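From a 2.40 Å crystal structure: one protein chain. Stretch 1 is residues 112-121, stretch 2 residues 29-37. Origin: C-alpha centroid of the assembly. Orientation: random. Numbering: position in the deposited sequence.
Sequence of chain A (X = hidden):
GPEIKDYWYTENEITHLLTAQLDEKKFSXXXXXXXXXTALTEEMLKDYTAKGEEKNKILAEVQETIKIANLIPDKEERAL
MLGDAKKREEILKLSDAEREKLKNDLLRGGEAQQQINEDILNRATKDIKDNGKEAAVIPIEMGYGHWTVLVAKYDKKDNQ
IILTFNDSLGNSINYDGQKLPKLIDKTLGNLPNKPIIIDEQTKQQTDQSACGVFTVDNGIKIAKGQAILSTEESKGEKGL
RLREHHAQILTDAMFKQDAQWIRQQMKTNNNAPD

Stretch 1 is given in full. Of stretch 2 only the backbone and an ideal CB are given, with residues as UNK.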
# COMPACT_ATOMS: atom_id res chain seq x y z
N ALA A 112 11.48 -9.64 4.43
CA ALA A 112 12.07 -8.68 3.50
C ALA A 112 11.23 -7.42 3.42
O ALA A 112 11.74 -6.30 3.58
CB ALA A 112 12.19 -9.30 2.13
N GLN A 113 9.94 -7.61 3.17
CA GLN A 113 8.95 -6.53 3.14
C GLN A 113 8.98 -5.60 4.37
O GLN A 113 8.98 -4.36 4.21
CB GLN A 113 7.54 -7.11 2.93
CG GLN A 113 6.44 -6.06 2.90
CD GLN A 113 5.11 -6.62 2.41
OE1 GLN A 113 4.79 -7.78 2.65
NE2 GLN A 113 4.35 -5.82 1.67
N GLN A 114 9.03 -6.16 5.57
CA GLN A 114 9.06 -5.30 6.75
C GLN A 114 10.41 -4.60 6.92
O GLN A 114 10.45 -3.44 7.32
CB GLN A 114 8.54 -6.00 8.02
CG GLN A 114 9.55 -6.75 8.85
CD GLN A 114 8.89 -7.69 9.88
OE1 GLN A 114 7.72 -7.52 10.24
NE2 GLN A 114 9.65 -8.68 10.35
N GLN A 115 11.50 -5.25 6.56
CA GLN A 115 12.80 -4.56 6.58
C GLN A 115 12.93 -3.47 5.51
O GLN A 115 13.54 -2.43 5.75
CB GLN A 115 13.96 -5.54 6.50
CG GLN A 115 15.33 -4.87 6.64
CD GLN A 115 15.45 -3.99 7.90
OE1 GLN A 115 15.62 -2.77 7.81
NE2 GLN A 115 15.37 -4.62 9.07
N ILE A 116 12.35 -3.71 4.34
CA ILE A 116 12.40 -2.74 3.24
C ILE A 116 11.52 -1.55 3.61
O ILE A 116 11.91 -0.40 3.39
CB ILE A 116 12.01 -3.38 1.85
CG1 ILE A 116 13.15 -4.26 1.32
CG2 ILE A 116 11.75 -2.31 0.80
CD1 ILE A 116 12.69 -5.36 0.36
N ASN A 117 10.36 -1.83 4.21
CA ASN A 117 9.48 -0.75 4.69
C ASN A 117 10.19 0.14 5.69
O ASN A 117 10.13 1.36 5.59
CB ASN A 117 8.18 -1.29 5.30
CG ASN A 117 7.19 -1.79 4.24
OD1 ASN A 117 7.31 -1.48 3.06
ND2 ASN A 117 6.19 -2.54 4.68
N GLU A 118 10.88 -0.45 6.66
CA GLU A 118 11.69 0.35 7.57
C GLU A 118 12.80 1.15 6.85
O GLU A 118 13.03 2.31 7.16
CB GLU A 118 12.32 -0.51 8.66
CG GLU A 118 11.33 -1.04 9.66
CD GLU A 118 11.98 -1.97 10.65
OE1 GLU A 118 13.19 -2.25 10.48
OE2 GLU A 118 11.30 -2.43 11.58
N ASP A 119 13.47 0.52 5.89
CA ASP A 119 14.53 1.21 5.17
C ASP A 119 14.03 2.44 4.40
O ASP A 119 14.72 3.46 4.33
CB ASP A 119 15.31 0.25 4.27
CG ASP A 119 16.07 -0.79 5.07
OD1 ASP A 119 16.44 -0.50 6.23
OD2 ASP A 119 16.30 -1.90 4.55
N ILE A 120 12.83 2.36 3.86
CA ILE A 120 12.25 3.48 3.14
C ILE A 120 11.94 4.64 4.09
O ILE A 120 12.25 5.79 3.81
CB ILE A 120 11.01 3.04 2.38
CG1 ILE A 120 11.41 2.06 1.28
CG2 ILE A 120 10.28 4.24 1.82
CD1 ILE A 120 10.28 1.13 0.84
N LEU A 121 11.36 4.33 5.24
CA LEU A 121 11.13 5.34 6.25
C LEU A 121 12.44 5.98 6.71
O LEU A 121 12.52 7.20 6.86
CB LEU A 121 10.44 4.73 7.44
CG LEU A 121 9.06 5.29 7.76
CD1 LEU A 121 8.59 4.76 9.12
CD2 LEU A 121 9.10 6.83 7.70
N UNK A 29 11.20 11.58 -3.84
CA UNK A 29 10.14 10.61 -3.95
C UNK A 29 10.65 9.22 -3.62
O UNK A 29 11.52 8.69 -4.31
CB UNK A 29 9.53 10.64 -5.35
N UNK A 30 10.09 8.61 -2.58
CA UNK A 30 10.53 7.29 -2.14
C UNK A 30 9.78 6.19 -2.87
O UNK A 30 8.70 6.42 -3.40
CB UNK A 30 10.34 7.14 -0.63
N UNK A 31 10.35 4.98 -2.90
CA UNK A 31 9.58 3.82 -3.35
C UNK A 31 8.46 3.52 -2.36
O UNK A 31 8.56 3.93 -1.20
CB UNK A 31 10.49 2.60 -3.52
N UNK A 32 7.41 2.84 -2.80
CA UNK A 32 6.27 2.59 -1.94
C UNK A 32 6.57 1.73 -0.73
O UNK A 32 7.26 0.72 -0.83
CB UNK A 32 5.16 1.93 -2.76
N UNK A 33 6.03 2.14 0.41
CA UNK A 33 5.88 1.24 1.53
C UNK A 33 4.62 0.43 1.29
O UNK A 33 3.57 0.98 0.96
CB UNK A 33 5.82 2.00 2.86
N UNK A 34 4.72 -0.89 1.43
CA UNK A 34 3.58 -1.76 1.15
C UNK A 34 3.27 -2.68 2.33
O UNK A 34 4.17 -3.28 2.94
CB UNK A 34 3.85 -2.59 -0.10
N UNK A 35 2.00 -2.79 2.66
CA UNK A 35 1.58 -3.69 3.71
C UNK A 35 0.70 -4.76 3.10
O UNK A 35 -0.07 -4.50 2.17
CB UNK A 35 0.85 -2.94 4.83
N UNK A 36 0.81 -5.97 3.65
CA UNK A 36 -0.16 -6.98 3.33
C UNK A 36 -1.43 -6.58 4.07
O UNK A 36 -1.37 -5.85 5.06
CB UNK A 36 0.32 -8.38 3.71
N UNK A 37 -2.58 -7.02 3.57
CA UNK A 37 -3.86 -6.79 4.25
C UNK A 37 -4.34 -8.02 5.03
O UNK A 37 -5.21 -7.92 5.89
CB UNK A 37 -4.92 -6.38 3.23

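At position 29 the ideal CB has no atom of the helix 112-121 within 5.5 Å, so the helix sets no constraint; the residue is Val-29, with chi1 at t.

Position 30 differs. Its CB points toward the helix and lies 3.8 Å from Ile-120 CG2, which favours a side chain with an aliphatic beginning, whether its end is polar or not. Gln-30 fits: its CB packs on that methyl, and both chi1 and chi2 are m.

Position 31 has phi/psi of -67/157, an extended geometry open to proline and to most other residues. The CB points sideways, 4.6 Å from Ile-120 CD1, so a small or medium apolar group suits. Pro-31 supplies one, its CG 4.0 Å from Ile-120 CG1, while its backbone O lies 3.5 Å from Ile-120 CG2.

At 32 the CB points away and meets nothing of the helix within 5.5 Å; the helix cannot choose here. The residue is Ala-32, whose contact comes through the backbone, with its O 3.5 Å from Ile-120 CD1.

Position 33 is closest in register to Asn-117 (CA to CA 5.2 Å). Its sideways CB is 3.8 Å from Asn-117 OD1 and 5.0 Å from Ile-120 CD1, and Leu-121 lies farther along. A branched or long aliphatic chain could reach this apolar surface; valine, leucine, isoleucine or methionine are all plausible. Ile-33 places CG1 3.9 Å from Ile-120 CG2 and CD1 4.3 Å from Leu-121 CG.

Position 34 is held by its backbone with any residue but proline, which has no N-H to give: its N donates to Asn-117 OD1 (3.1 Å, 154°), and Asn-117 ND2 donates to its O (2.8 Å, 172°). One carboxamide thus serves both backbone groups. The ideal CB is 3.7 Å from Gln-113 NE2, a donor, so a short acceptor such as serine, threonine or aspartate would suit. Thr-34, with chi1 at p, accepts from Gln-113 NE2 at OG1 (2.8 Å, 143°); the bond from that NE2 to Thr-34 O, also 2.8 Å, is weak at 120°. Water 1 bridges Thr-34 OG1 (3.0 Å) and Asn-117 OD1 (2.7 Å), donating to the latter.

At 35 the CB points away, 5.4 Å from Asn-117 ND2, leaving the choice wide. Phe-35 still brings CE1 to 4.2 Å from that ND2, which lies oblique to the ring.

At 36 the sideways CB is 4.6 Å from Gln-113 OE1, an acceptor that would suit a long polar or basic chain. Arg-36 passes with CD 3.1 Å from Gln-113 OE1.

Position 37 is beyond reach, and Asn-37 makes no contact.

Stretch 2 (29-37) VQPAITFRN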
# COMPACT_ATOMS: atom_id res chain seq x y z
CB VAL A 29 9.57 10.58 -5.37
CG1 VAL A 29 8.50 9.50 -5.46
CG2 VAL A 29 9.02 11.94 -5.72
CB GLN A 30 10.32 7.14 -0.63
CG GLN A 30 11.18 8.08 0.19
CD GLN A 30 12.65 7.85 -0.06
OE1 GLN A 30 13.10 6.71 -0.12
NE2 GLN A 30 13.41 8.93 -0.23
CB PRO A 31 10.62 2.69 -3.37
CG PRO A 31 11.76 3.19 -2.56
CD PRO A 31 11.78 4.66 -2.70
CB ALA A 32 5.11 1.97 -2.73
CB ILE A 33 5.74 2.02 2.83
CG1 ILE A 33 7.13 2.47 3.31
CG2 ILE A 33 5.03 1.17 3.90
CD1 ILE A 33 7.06 3.48 4.45
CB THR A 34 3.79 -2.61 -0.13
OG1 THR A 34 4.87 -3.52 0.07
CG2 THR A 34 4.14 -1.73 -1.32
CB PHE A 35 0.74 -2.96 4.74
CG PHE A 35 1.47 -1.91 5.51
CD1 PHE A 35 2.39 -2.26 6.49
CD2 PHE A 35 1.22 -0.56 5.28
CE1 PHE A 35 3.05 -1.29 7.21
CE2 PHE A 35 1.88 0.40 6.00
CZ PHE A 35 2.81 0.04 6.96
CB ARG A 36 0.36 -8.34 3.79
CG ARG A 36 1.58 -8.82 2.99
CD ARG A 36 2.60 -9.50 3.91
NE ARG A 36 1.91 -10.14 5.02
CZ ARG A 36 2.20 -9.98 6.31
NH1 ARG A 36 1.46 -10.62 7.19
NH2 ARG A 36 3.20 -9.20 6.71
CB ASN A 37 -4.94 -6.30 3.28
CG ASN A 37 -4.80 -6.88 1.89
OD1 ASN A 37 -4.02 -7.80 1.66
ND2 ASN A 37 -5.57 -6.34 0.95
O HOH W 1 7.69 -2.92 0.82
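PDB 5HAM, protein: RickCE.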